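Side-chain contacts in Bse634I restriction endonuclease (Geobacillus stearothermophilus, PDB 1KNV), which cuts DNA as a type II restriction endonuclease of the PDDEXK clan, probably with the help of bound metal ions: residues Tyr14-Gly18 with Lys19-Arg23; Ala29-Glu32 with Leu33-Gln37; Phe116-Glu119 with Thr120-Leu124; Gln208-His211 with Glu212-Leu216; Asn171-Val174 with Ala175-Phe179. All blocks are in the same frame, centred on the assembly; numbering follows the deposited sequence.

Contact 1. Residues Tyr14-Gly18 with Lys19-Arg23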
# COMPACT_ATOMS: atom_id res chain seq x y z
N TYR B 14 -26.77 46.04 25.72
CA TYR B 14 -27.88 45.13 25.71
C TYR B 14 -28.06 44.62 27.12
O TYR B 14 -27.12 44.61 27.91
CB TYR B 14 -27.62 43.98 24.73
CG TYR B 14 -26.52 43.03 25.15
CD1 TYR B 14 -26.84 41.78 25.70
CD2 TYR B 14 -25.18 43.37 25.01
CE1 TYR B 14 -25.84 40.90 26.10
CE2 TYR B 14 -24.17 42.49 25.41
CZ TYR B 14 -24.51 41.26 25.95
OH TYR B 14 -23.52 40.38 26.35
N LYS B 15 -29.29 44.24 27.45
CA LYS B 15 -29.56 43.72 28.77
C LYS B 15 -29.72 42.21 28.72
O LYS B 15 -30.16 41.64 27.72
CB LYS B 15 -30.81 44.36 29.36
CG LYS B 15 -30.65 45.83 29.72
CD LYS B 15 -31.90 46.33 30.41
CE LYS B 15 -31.88 47.84 30.58
NZ LYS B 15 -33.15 48.31 31.19
N GLU B 16 -29.34 41.58 29.82
CA GLU B 16 -29.41 40.15 29.99
C GLU B 16 -29.70 39.96 31.47
O GLU B 16 -28.89 40.33 32.31
CB GLU B 16 -28.08 39.49 29.65
CG GLU B 16 -28.08 38.74 28.34
CD GLU B 16 -26.96 37.72 28.29
OE1 GLU B 16 -26.71 37.08 29.33
OE2 GLU B 16 -26.34 37.56 27.22
N ASN B 17 -30.87 39.41 31.78
CA ASN B 17 -31.25 39.20 33.17
C ASN B 17 -31.32 40.53 33.91
O ASN B 17 -30.92 40.63 35.07
CB ASN B 17 -30.25 38.28 33.86
CG ASN B 17 -30.13 36.94 33.18
OD1 ASN B 17 -31.12 36.38 32.71
ND2 ASN B 17 -28.91 36.41 33.13
N GLY B 18 -31.82 41.56 33.24
CA GLY B 18 -31.94 42.86 33.86
C GLY B 18 -30.66 43.61 34.16
O GLY B 18 -30.71 44.65 34.81
N LYS B 19 -29.51 43.10 33.72
CA LYS B 19 -28.23 43.77 33.94
C LYS B 19 -27.81 44.28 32.56
O LYS B 19 -28.10 43.64 31.56
CB LYS B 19 -27.18 42.77 34.45
CG LYS B 19 -27.56 42.00 35.71
CD LYS B 19 -27.69 42.92 36.91
CE LYS B 19 -27.99 42.13 38.16
NZ LYS B 19 -28.02 43.00 39.37
N THR B 20 -27.14 45.43 32.50
CA THR B 20 -26.71 45.93 31.19
C THR B 20 -25.29 45.49 30.85
O THR B 20 -24.37 45.63 31.66
CB THR B 20 -26.79 47.47 31.10
OG1 THR B 20 -28.15 47.89 31.28
CG2 THR B 20 -26.30 47.94 29.74
N LYS B 21 -25.14 44.94 29.64
CA LYS B 21 -23.86 44.46 29.16
C LYS B 21 -23.43 45.15 27.87
O LYS B 21 -24.25 45.75 27.17
CB LYS B 21 -23.92 42.95 28.94
CG LYS B 21 -24.16 42.16 30.21
CD LYS B 21 -24.13 40.67 29.93
CE LYS B 21 -24.16 39.84 31.20
NZ LYS B 21 -23.88 38.40 30.90
N ILE B 22 -22.14 45.06 27.55
CA ILE B 22 -21.60 45.70 26.36
C ILE B 22 -20.95 44.69 25.41
O ILE B 22 -20.14 43.86 25.84
CB ILE B 22 -20.54 46.76 26.73
CG1 ILE B 22 -21.07 47.65 27.87
CG2 ILE B 22 -20.18 47.58 25.51
CD1 ILE B 22 -22.38 48.37 27.58
N ARG B 23 -21.31 44.76 24.13
CA ARG B 23 -20.75 43.86 23.13
C ARG B 23 -20.09 44.67 22.02
O ARG B 23 -20.61 45.70 21.59
CB ARG B 23 -21.84 42.99 22.50
CG ARG B 23 -22.82 43.77 21.64
CD ARG B 23 -23.55 42.89 20.64
NE ARG B 23 -24.95 42.66 20.99
CZ ARG B 23 -25.37 41.70 21.81
NH1 ARG B 23 -24.50 40.87 22.38
NH2 ARG B 23 -26.67 41.57 22.07
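Tyr14 and Arg23 each place CG between the backbone N and the carbonyl carbon (chi1 69° and 68°), and with a bend of the arginine chain at chi3 these torsions lay the guanidinium of Arg23 flat over one face of the Tyr14 ring. The two planes are 16° apart and their centres 3.8 Å from each other, a stacked cation-pi pair. NH2 of Arg23 lies 3.4 Å from CG of Tyr14, while NH1 reaches the other end of the ring, 3.6 Å from Tyr14 CZ. The opposite ring face is taken by Lys21, whose CB makes a CH-pi contact and comes within 3.5 Å of Tyr14 CZ. From there the extended lysine runs on past the tyrosine hydroxyl until NZ forms a long, weak salt bridge with OE1 of Glu16 (3.5 Å).

These residues share one face of the beta hairpin of strands 11-16 and 19-24, closed by a type I' turn from Glu16 to Lys19 in which Asn17 and Gly18 both have positive phi. Tyr14 and Lys21 form an antiparallel hydrogen-bonded pair, with Lys21 N 2.6 Å from Tyr14 O. On the other face, in the non-hydrogen-bonded pair, Lys15 CG lies 3.6 Å from Thr20 OG1.

NE of Arg23 makes a salt bridge with Glu12, its backbone hydrogen-bonded partner across the hairpin. The guanidinium is thus held both by a carboxylate and by the aromatic face, which share its charge and probably limit its rotation even on this surface-exposed hairpin.

Contact 2. Residues Ala29-Glu32 with Leu33-Gln37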
# COMPACT_ATOMS: atom_id res chain seq x y z
N ALA B 29 -17.11 48.32 13.15
CA ALA B 29 -15.83 48.98 13.38
C ALA B 29 -15.09 49.04 12.05
O ALA B 29 -14.51 50.08 11.70
CB ALA B 29 -15.01 48.19 14.39
N LEU B 30 -15.12 47.94 11.31
CA LEU B 30 -14.44 47.85 10.01
C LEU B 30 -14.99 48.84 9.00
O LEU B 30 -14.24 49.57 8.35
CB LEU B 30 -14.56 46.44 9.44
CG LEU B 30 -13.66 45.38 10.09
CD1 LEU B 30 -14.05 44.02 9.57
CD2 LEU B 30 -12.22 45.67 9.77
N ILE B 31 -16.31 48.85 8.85
CA ILE B 31 -16.96 49.74 7.90
C ILE B 31 -16.69 51.20 8.24
O ILE B 31 -16.33 51.99 7.37
CB ILE B 31 -18.47 49.48 7.89
CG1 ILE B 31 -18.73 48.02 7.56
CG2 ILE B 31 -19.14 50.38 6.87
CD1 ILE B 31 -20.18 47.65 7.58
N GLU B 32 -16.86 51.54 9.51
CA GLU B 32 -16.64 52.90 10.00
C GLU B 32 -15.23 53.38 9.73
O GLU B 32 -15.01 54.56 9.49
CB GLU B 32 -16.95 52.99 11.50
CG GLU B 32 -18.44 53.19 11.82
CD GLU B 32 -18.74 53.03 13.30
OE1 GLU B 32 -17.85 53.34 14.12
OE2 GLU B 32 -19.87 52.59 13.62
N LEU B 33 -14.26 52.47 9.78
CA LEU B 33 -12.88 52.88 9.56
C LEU B 33 -12.38 52.60 8.15
O LEU B 33 -11.26 52.97 7.80
CB LEU B 33 -11.95 52.21 10.57
CG LEU B 33 -12.14 52.55 12.03
CD1 LEU B 33 -11.09 51.84 12.87
CD2 LEU B 33 -12.03 54.04 12.16
N TYR B 34 -13.21 51.97 7.32
CA TYR B 34 -12.81 51.70 5.94
C TYR B 34 -13.88 52.04 4.90
O TYR B 34 -14.20 51.24 4.02
CB TYR B 34 -12.36 50.25 5.79
CG TYR B 34 -11.18 49.90 6.68
CD1 TYR B 34 -11.37 49.34 7.93
CD2 TYR B 34 -9.89 50.18 6.28
CE1 TYR B 34 -10.30 49.07 8.77
CE2 TYR B 34 -8.81 49.91 7.11
CZ TYR B 34 -9.03 49.36 8.35
OH TYR B 34 -7.97 49.10 9.18
N HIS B 35 -14.40 53.26 4.99
CA HIS B 35 -15.40 53.76 4.07
C HIS B 35 -14.78 54.06 2.72
O HIS B 35 -15.49 54.09 1.72
CB HIS B 35 -16.03 55.06 4.58
CG HIS B 35 -17.19 54.85 5.50
ND1 HIS B 35 -17.06 54.73 6.87
CD2 HIS B 35 -18.52 54.79 5.25
CE1 HIS B 35 -18.25 54.60 7.42
NE2 HIS B 35 -19.16 54.64 6.46
N HIS B 36 -13.47 54.28 2.68
CA HIS B 36 -12.83 54.63 1.41
C HIS B 36 -11.62 53.82 0.98
O HIS B 36 -11.03 54.10 -0.06
CB HIS B 36 -12.47 56.12 1.41
CG HIS B 36 -13.66 57.03 1.49
ND1 HIS B 36 -14.37 57.24 2.65
CD2 HIS B 36 -14.28 57.77 0.53
CE1 HIS B 36 -15.37 58.07 2.42
NE2 HIS B 36 -15.34 58.41 1.14
N GLN B 37 -11.24 52.83 1.77
CA GLN B 37 -10.09 52.01 1.40
C GLN B 37 -10.10 50.69 2.14
O GLN B 37 -10.82 50.52 3.13
CB GLN B 37 -8.79 52.74 1.74
CG GLN B 37 -8.55 52.86 3.24
CD GLN B 37 -7.11 53.22 3.57
OE1 GLN B 37 -6.63 54.29 3.20
NE2 GLN B 37 -6.42 52.32 4.27
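Leu30 and Tyr34 form the close-packed side of this contact. The Tyr34 ring presents an edge to the leucine carbonyl, CD1 lying only 2.9 Å from Leu30 O, and CE1 continues outward to meet the Leu30 methyl CD2 at 4.0 Å. Leu33 also packs against the backbone, its CG 3.4 Å from Ala29 O. Beyond the two segments Leu33 meets Lys49, Leu50 and Tyr53 of helix 43-60, Leu30 meets Trp78 and Val81 of helix 68-93, and the hydroxyl of Tyr34 is hydrogen-bonded to Asn46.

The segments span the C-terminal end of helix 26-33, where Tyr34 is the first residue to leave helical backbone angles. Leu33 N bonds to Ala29 O (3.1 Å), and Tyr34 N bonds to Ile31 O, three residues back, at 3.1 Å, approaching from well above the carbonyl plane, 73° out of it.

The solvent side is looser. With CG anti to the carbonyl carbon and beside its own backbone N (chi1 -87°), exposed His35 folds its ring back under the helix end, where ND1 makes a weak hydrogen bond to Glu32 O (3.3 Å). This oxygen lies at the ring edge, while Ile31 CG2 approaches one face, 4.3 Å from NE2. Ile31 O is nearer to ND1, at 2.9 Å, yet poorly placed for its N-H. The Glu32 carboxylate takes no part in this grip: OE1 is hydrogen-bonded to Tyr53 and Ser8, and OE2 to the backbone N of Asn9.

Contact 3. Residues Phe116-Glu119 with Thr120-Leu124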
# COMPACT_ATOMS: atom_id res chain seq x y z
N PHE B 116 -17.52 19.37 -1.20
CA PHE B 116 -17.32 18.25 -2.11
C PHE B 116 -18.61 17.80 -2.77
O PHE B 116 -19.69 17.92 -2.18
CB PHE B 116 -16.72 17.08 -1.34
CG PHE B 116 -15.26 17.25 -1.03
CD1 PHE B 116 -14.71 16.61 0.08
CD2 PHE B 116 -14.44 17.99 -1.87
CE1 PHE B 116 -13.34 16.71 0.36
CE2 PHE B 116 -13.09 18.10 -1.62
CZ PHE B 116 -12.53 17.46 -0.50
N ASP B 117 -18.50 17.27 -3.99
CA ASP B 117 -19.67 16.77 -4.69
C ASP B 117 -20.17 15.50 -4.00
O ASP B 117 -19.50 14.93 -3.12
CB ASP B 117 -19.36 16.52 -6.18
CG ASP B 117 -18.16 15.61 -6.41
OD1 ASP B 117 -17.60 15.66 -7.53
OD2 ASP B 117 -17.75 14.84 -5.52
N ASN B 118 -21.35 15.06 -4.38
CA ASN B 118 -21.94 13.88 -3.78
C ASN B 118 -21.08 12.61 -3.88
O ASN B 118 -20.94 11.87 -2.90
CB ASN B 118 -23.31 13.64 -4.42
CG ASN B 118 -23.97 12.41 -3.88
OD1 ASN B 118 -24.27 12.31 -2.68
ND2 ASN B 118 -24.21 11.44 -4.77
N GLU B 119 -20.51 12.36 -5.05
CA GLU B 119 -19.69 11.17 -5.25
C GLU B 119 -18.55 11.07 -4.24
O GLU B 119 -18.31 10.00 -3.67
CB GLU B 119 -19.14 11.17 -6.68
CG GLU B 119 -18.12 10.09 -6.98
CD GLU B 119 -17.65 10.12 -8.42
OE1 GLU B 119 -17.48 11.22 -8.98
OE2 GLU B 119 -17.42 9.04 -8.99
N THR B 120 -17.87 12.18 -4.01
CA THR B 120 -16.76 12.23 -3.07
C THR B 120 -17.22 12.07 -1.62
O THR B 120 -16.62 11.31 -0.86
CB THR B 120 -15.98 13.54 -3.22
OG1 THR B 120 -15.42 13.60 -4.54
CG2 THR B 120 -14.88 13.63 -2.17
N ARG B 121 -18.29 12.77 -1.23
CA ARG B 121 -18.81 12.68 0.14
C ARG B 121 -19.28 11.26 0.50
O ARG B 121 -19.12 10.80 1.63
CB ARG B 121 -19.95 13.69 0.34
CG ARG B 121 -19.48 15.14 0.18
CD ARG B 121 -20.37 16.09 0.96
NE ARG B 121 -20.27 15.87 2.40
CZ ARG B 121 -21.18 16.27 3.28
NH1 ARG B 121 -22.27 16.93 2.87
NH2 ARG B 121 -21.01 16.02 4.58
N GLU B 122 -19.87 10.55 -0.46
CA GLU B 122 -20.31 9.18 -0.23
C GLU B 122 -19.10 8.28 0.08
O GLU B 122 -19.17 7.40 0.94
CB GLU B 122 -21.06 8.66 -1.46
CG GLU B 122 -22.58 8.67 -1.33
CD GLU B 122 -23.29 8.67 -2.68
OE1 GLU B 122 -22.81 8.00 -3.63
OE2 GLU B 122 -24.36 9.32 -2.78
N LYS B 123 -17.99 8.50 -0.62
CA LYS B 123 -16.80 7.69 -0.37
C LYS B 123 -16.27 7.94 1.04
O LYS B 123 -15.82 7.01 1.71
CB LYS B 123 -15.70 8.00 -1.40
CG LYS B 123 -16.09 7.69 -2.85
CD LYS B 123 -14.87 7.61 -3.73
CE LYS B 123 -15.24 7.59 -5.19
NZ LYS B 123 -16.23 6.53 -5.45
N LEU B 124 -16.32 9.18 1.48
CA LEU B 124 -15.85 9.51 2.81
C LEU B 124 -16.83 8.98 3.85
O LEU B 124 -16.42 8.56 4.93
CB LEU B 124 -15.69 11.03 2.95
CG LEU B 124 -14.65 11.68 2.03
CD1 LEU B 124 -14.60 13.18 2.27
CD2 LEU B 124 -13.28 11.06 2.27
O HOH W 1 -19.00 7.33 -4.56
O HOH W 2 -16.61 6.72 -8.18
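Asp117 OD2 is gripped twice by Thr120: OG1 donates to it at 2.8 Å, from the syn side and close to the carboxylate plane, and the backbone N donates at 3.1 Å. Asp117 thereby caps the N-terminus of helix 118-131, a placement made possible by CG standing between its own backbone N and carbonyl carbon (chi1 54°). The threonine methyl CG2 turns the other way, over one face of Phe116, 4.1 Å from the ring centroid in a CH-pi contact. Phe116 CD1 also touches Leu124 CD1 (4.1 Å).

One residue further on, Asn118 ND2 donates to Glu122 OE2 at 2.9 Å, from above the carboxylate, with the amide and carboxylate planes 84° apart. Glu119 and Lys123 do not touch through their charges. Two waters span the gap instead, each accepting from NZ; one donates to Glu119 O and the other to Glu119 OE2 (2.6 Å).

In the next shell, Tyr227 of helix 203-227 is hydrogen-bonded to Thr120 OG1 and forms a cation-pi pair with Lys123, which also packs on Lys123 of the second subunit. Leu219 and Leu223 back the apolar side.

A carboxylate receiving two hydrogen bonds at the start of a helix should be stabilised as the anion, since the helix dipole presents its positive end there.

Contact 4. Residues Gln208-His211 with Glu212-Leu216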
# COMPACT_ATOMS: atom_id res chain seq x y z
N GLN B 208 -0.96 22.25 16.27
CA GLN B 208 -2.23 22.25 15.54
C GLN B 208 -1.99 22.23 14.04
O GLN B 208 -2.74 21.60 13.30
CB GLN B 208 -3.06 23.48 15.90
CG GLN B 208 -3.47 23.50 17.33
CD GLN B 208 -4.05 24.84 17.73
OE1 GLN B 208 -4.37 25.06 18.90
NE2 GLN B 208 -4.20 25.73 16.77
N LEU B 209 -0.97 22.94 13.57
CA LEU B 209 -0.66 22.95 12.15
C LEU B 209 -0.23 21.56 11.75
O LEU B 209 -0.72 21.01 10.77
CB LEU B 209 0.46 23.93 11.84
CG LEU B 209 0.08 25.40 11.98
CD1 LEU B 209 1.28 26.27 11.70
CD2 LEU B 209 -1.05 25.70 11.01
N VAL B 210 0.68 20.98 12.52
CA VAL B 210 1.20 19.65 12.23
C VAL B 210 0.11 18.58 12.17
O VAL B 210 0.06 17.79 11.23
CB VAL B 210 2.28 19.23 13.27
CG1 VAL B 210 2.65 17.79 13.08
CG2 VAL B 210 3.53 20.10 13.12
N HIS B 211 -0.77 18.56 13.16
CA HIS B 211 -1.81 17.54 13.18
C HIS B 211 -2.82 17.74 12.07
O HIS B 211 -3.25 16.78 11.44
CB HIS B 211 -2.53 17.53 14.52
CG HIS B 211 -3.56 16.45 14.62
ND1 HIS B 211 -3.25 15.11 14.47
CD2 HIS B 211 -4.90 16.50 14.80
CE1 HIS B 211 -4.36 14.40 14.54
NE2 HIS B 211 -5.38 15.22 14.74
N GLU B 212 -3.21 18.99 11.85
CA GLU B 212 -4.18 19.30 10.82
C GLU B 212 -3.64 18.90 9.44
O GLU B 212 -4.37 18.36 8.61
CB GLU B 212 -4.55 20.79 10.86
CG GLU B 212 -5.43 21.23 9.71
CD GLU B 212 -6.23 22.48 10.02
OE1 GLU B 212 -7.32 22.36 10.63
OE2 GLU B 212 -5.78 23.59 9.66
N GLY B 213 -2.35 19.14 9.22
CA GLY B 213 -1.76 18.75 7.95
C GLY B 213 -1.81 17.25 7.76
O GLY B 213 -2.06 16.76 6.66
N ASN B 214 -1.56 16.49 8.83
CA ASN B 214 -1.60 15.04 8.75
C ASN B 214 -3.00 14.53 8.48
O ASN B 214 -3.19 13.61 7.68
CB ASN B 214 -1.08 14.41 10.04
CG ASN B 214 0.40 14.21 10.00
OD1 ASN B 214 0.90 13.40 9.21
ND2 ASN B 214 1.13 14.94 10.84
N ILE B 215 -3.98 15.13 9.17
CA ILE B 215 -5.39 14.75 9.03
C ILE B 215 -5.93 15.00 7.62
O ILE B 215 -6.54 14.10 7.01
CB ILE B 215 -6.28 15.52 10.05
CG1 ILE B 215 -6.07 14.96 11.45
CG2 ILE B 215 -7.76 15.38 9.68
CD1 ILE B 215 -6.60 13.54 11.60
N LEU B 216 -5.71 16.20 7.11
CA LEU B 216 -6.19 16.55 5.79
C LEU B 216 -5.44 15.85 4.65
O LEU B 216 -6.06 15.34 3.71
CB LEU B 216 -6.15 18.07 5.61
CG LEU B 216 -7.08 18.83 6.55
CD1 LEU B 216 -6.85 20.32 6.40
CD2 LEU B 216 -8.54 18.47 6.25
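His211 offers one face of its ring to Ile215, four residues ahead. Its CB is 3.1 Å from Glu212 N, and with CG anti to the backbone N (chi1 -177°) the ring swings forward along the helix. ND1 and CD2 are 4.1 and 3.9 Å from Ile215 CG1, whereas CE1 is 3.6 Å and NE2 3.4 Å from that same atom. That methylene sits over one ring face, offset toward the rim, in a CH-pi contact 3.7 Å from the centroid.

Helix 203-227 is the crossover of a beta-alpha-beta unit, linking the parallel strands 191-198 and 235-240. Its His211 side faces the third subunit, where His211 packs on Val210 and Ile215 on Thr257 of that chain. Neighbouring Asn214 lies side by side with Val210; its ND2 adds a weak bond to Val210 O at 3.1 Å, beside the helical bond from Asn214 N, while OD1 accepts from Thr257 N of its own chain. The end of Glu212 leads away from the neighbouring turn, hydrogen-bonded to Tyr236 and Ser143, and its side chain is about 5 Å from that of Asp146, a residue seen to bind calcium in this protein, though no ion is bound to this chain.

Contact 5. Residues Asn171-Val174 with Ala175-Phe179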
# COMPACT_ATOMS: atom_id res chain seq x y z
N ASN B 171 -20.12 43.54 1.19
CA ASN B 171 -18.98 42.82 0.64
C ASN B 171 -18.24 42.00 1.70
O ASN B 171 -17.55 41.03 1.38
CB ASN B 171 -18.04 43.74 -0.15
CG ASN B 171 -17.43 44.84 0.67
OD1 ASN B 171 -17.46 44.80 1.89
ND2 ASN B 171 -16.85 45.84 -0.00
N ILE B 172 -18.40 42.36 2.97
CA ILE B 172 -17.77 41.60 4.05
C ILE B 172 -18.53 40.28 4.20
O ILE B 172 -17.93 39.22 4.30
CB ILE B 172 -17.82 42.35 5.38
CG1 ILE B 172 -16.84 43.51 5.37
CG2 ILE B 172 -17.48 41.41 6.52
CD1 ILE B 172 -16.80 44.28 6.67
N ASP B 173 -19.86 40.36 4.20
CA ASP B 173 -20.69 39.17 4.32
C ASP B 173 -20.43 38.22 3.15
O ASP B 173 -20.35 37.00 3.32
CB ASP B 173 -22.18 39.59 4.36
CG ASP B 173 -23.12 38.39 4.37
OD1 ASP B 173 -23.10 37.62 5.36
OD2 ASP B 173 -23.89 38.21 3.39
N VAL B 174 -20.29 38.77 1.95
CA VAL B 174 -20.03 37.95 0.78
C VAL B 174 -18.68 37.24 0.87
O VAL B 174 -18.55 36.08 0.47
CB VAL B 174 -20.07 38.81 -0.50
CG1 VAL B 174 -19.48 38.04 -1.67
CG2 VAL B 174 -21.49 39.18 -0.82
N ALA B 175 -17.68 37.93 1.41
CA ALA B 175 -16.35 37.35 1.55
C ALA B 175 -16.30 36.26 2.61
O ALA B 175 -15.50 35.33 2.53
CB ALA B 175 -15.34 38.45 1.89
N LEU B 176 -17.18 36.35 3.61
CA LEU B 176 -17.20 35.38 4.69
C LEU B 176 -18.18 34.21 4.52
O LEU B 176 -18.21 33.31 5.36
CB LEU B 176 -17.50 36.09 6.02
CG LEU B 176 -16.46 37.12 6.51
CD1 LEU B 176 -16.95 37.77 7.80
CD2 LEU B 176 -15.11 36.43 6.73
N THR B 177 -18.96 34.22 3.44
CA THR B 177 -19.93 33.15 3.20
C THR B 177 -19.75 32.60 1.80
O THR B 177 -20.67 32.00 1.24
CB THR B 177 -21.38 33.64 3.32
OG1 THR B 177 -21.63 34.68 2.36
CG2 THR B 177 -21.66 34.17 4.72
N LEU B 178 -18.57 32.79 1.23
CA LEU B 178 -18.27 32.33 -0.11
C LEU B 178 -18.38 30.81 -0.22
O LEU B 178 -18.83 30.27 -1.23
CB LEU B 178 -16.87 32.80 -0.49
CG LEU B 178 -16.38 32.78 -1.94
CD1 LEU B 178 -17.35 33.51 -2.86
CD2 LEU B 178 -15.02 33.43 -1.97
N PHE B 179 -18.00 30.10 0.83
CA PHE B 179 -18.06 28.65 0.83
C PHE B 179 -19.47 28.13 0.54
O PHE B 179 -19.64 27.01 0.05
CB PHE B 179 -17.57 28.12 2.18
CG PHE B 179 -18.30 28.69 3.37
CD1 PHE B 179 -19.55 28.21 3.73
CD2 PHE B 179 -17.73 29.71 4.11
CE1 PHE B 179 -20.23 28.74 4.81
CE2 PHE B 179 -18.41 30.24 5.20
CZ PHE B 179 -19.66 29.75 5.55
O HOH W 3 -20.81 34.91 -0.65
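Asp173 and Thr177 meet where helix 169-176 nears its C-terminal end, and the threonine hydroxyl folds back onto the helix backbone. Among the bonds between main-chain atoms, Ala175 N donates to Asn171 O (3.1 Å) and Leu176 N to Ile172 O (3.0 Å), both in the normal helical spacing. Leu176 N also makes a weak bond to Asp173 O, sharing its N-H between two carbonyls.

The side-chain hydrogen bond comes from Thr177 OG1 to Asp173 O, at 2.8 Å and tilted 35° from the carbonyl plane. Thr177 holds OG1 between its backbone N and carbonyl carbon (chi1 61°), which brings the hydroxyl back beneath the preceding turn. A water then donates both to Thr177 OG1 and to Val174 O (2.8 Å from the water), so the hydroxyl serves as donor and acceptor at once and a second carbonyl of the helix end gains a partner.

Apolar contacts face the neighbouring helices. Ile172 and Leu176 run side by side in the same direction, with Ile172 CG2 3.9 Å from Leu176 CD1; both reach Phe27 in helix 26-33, and Leu176 also meets Val81. Ala175 fits CB close to the backbone, 3.4 Å from Asn171 O, and faces Ala84 and Ile85 of helix 68-93. Val174 leans on Trp88 of that same helix.

On the exposed side, the last contact is a carbon-oxygen one: the methyl CG2 of Thr177 lies 3.8 Å from Asp173 OD1.

In the fold
Along the chain the order is contact 1, contact 2, contact 3, contact 5 and contact 4. Contact 1, on the hairpin at the surface, leads directly into helix 26-33 of contact 2, though their centres are 27 Å apart. Contacts 2 and 5 are the only pair that touch: Leu30 CD1 meets Ile172 CD1 at 4.0 Å, and both helices also pack on helix 68-93. Contacts 3 and 4 lie about 21 Å apart between centres; helix 118-131 of contact 3 packs on helix 203-227, which carries contact 4. Contact 2 lies across the chain's centre from both. Contacts 3 and 4 also reach different neighbouring subunits, placing them at two interfaces of the tetramer.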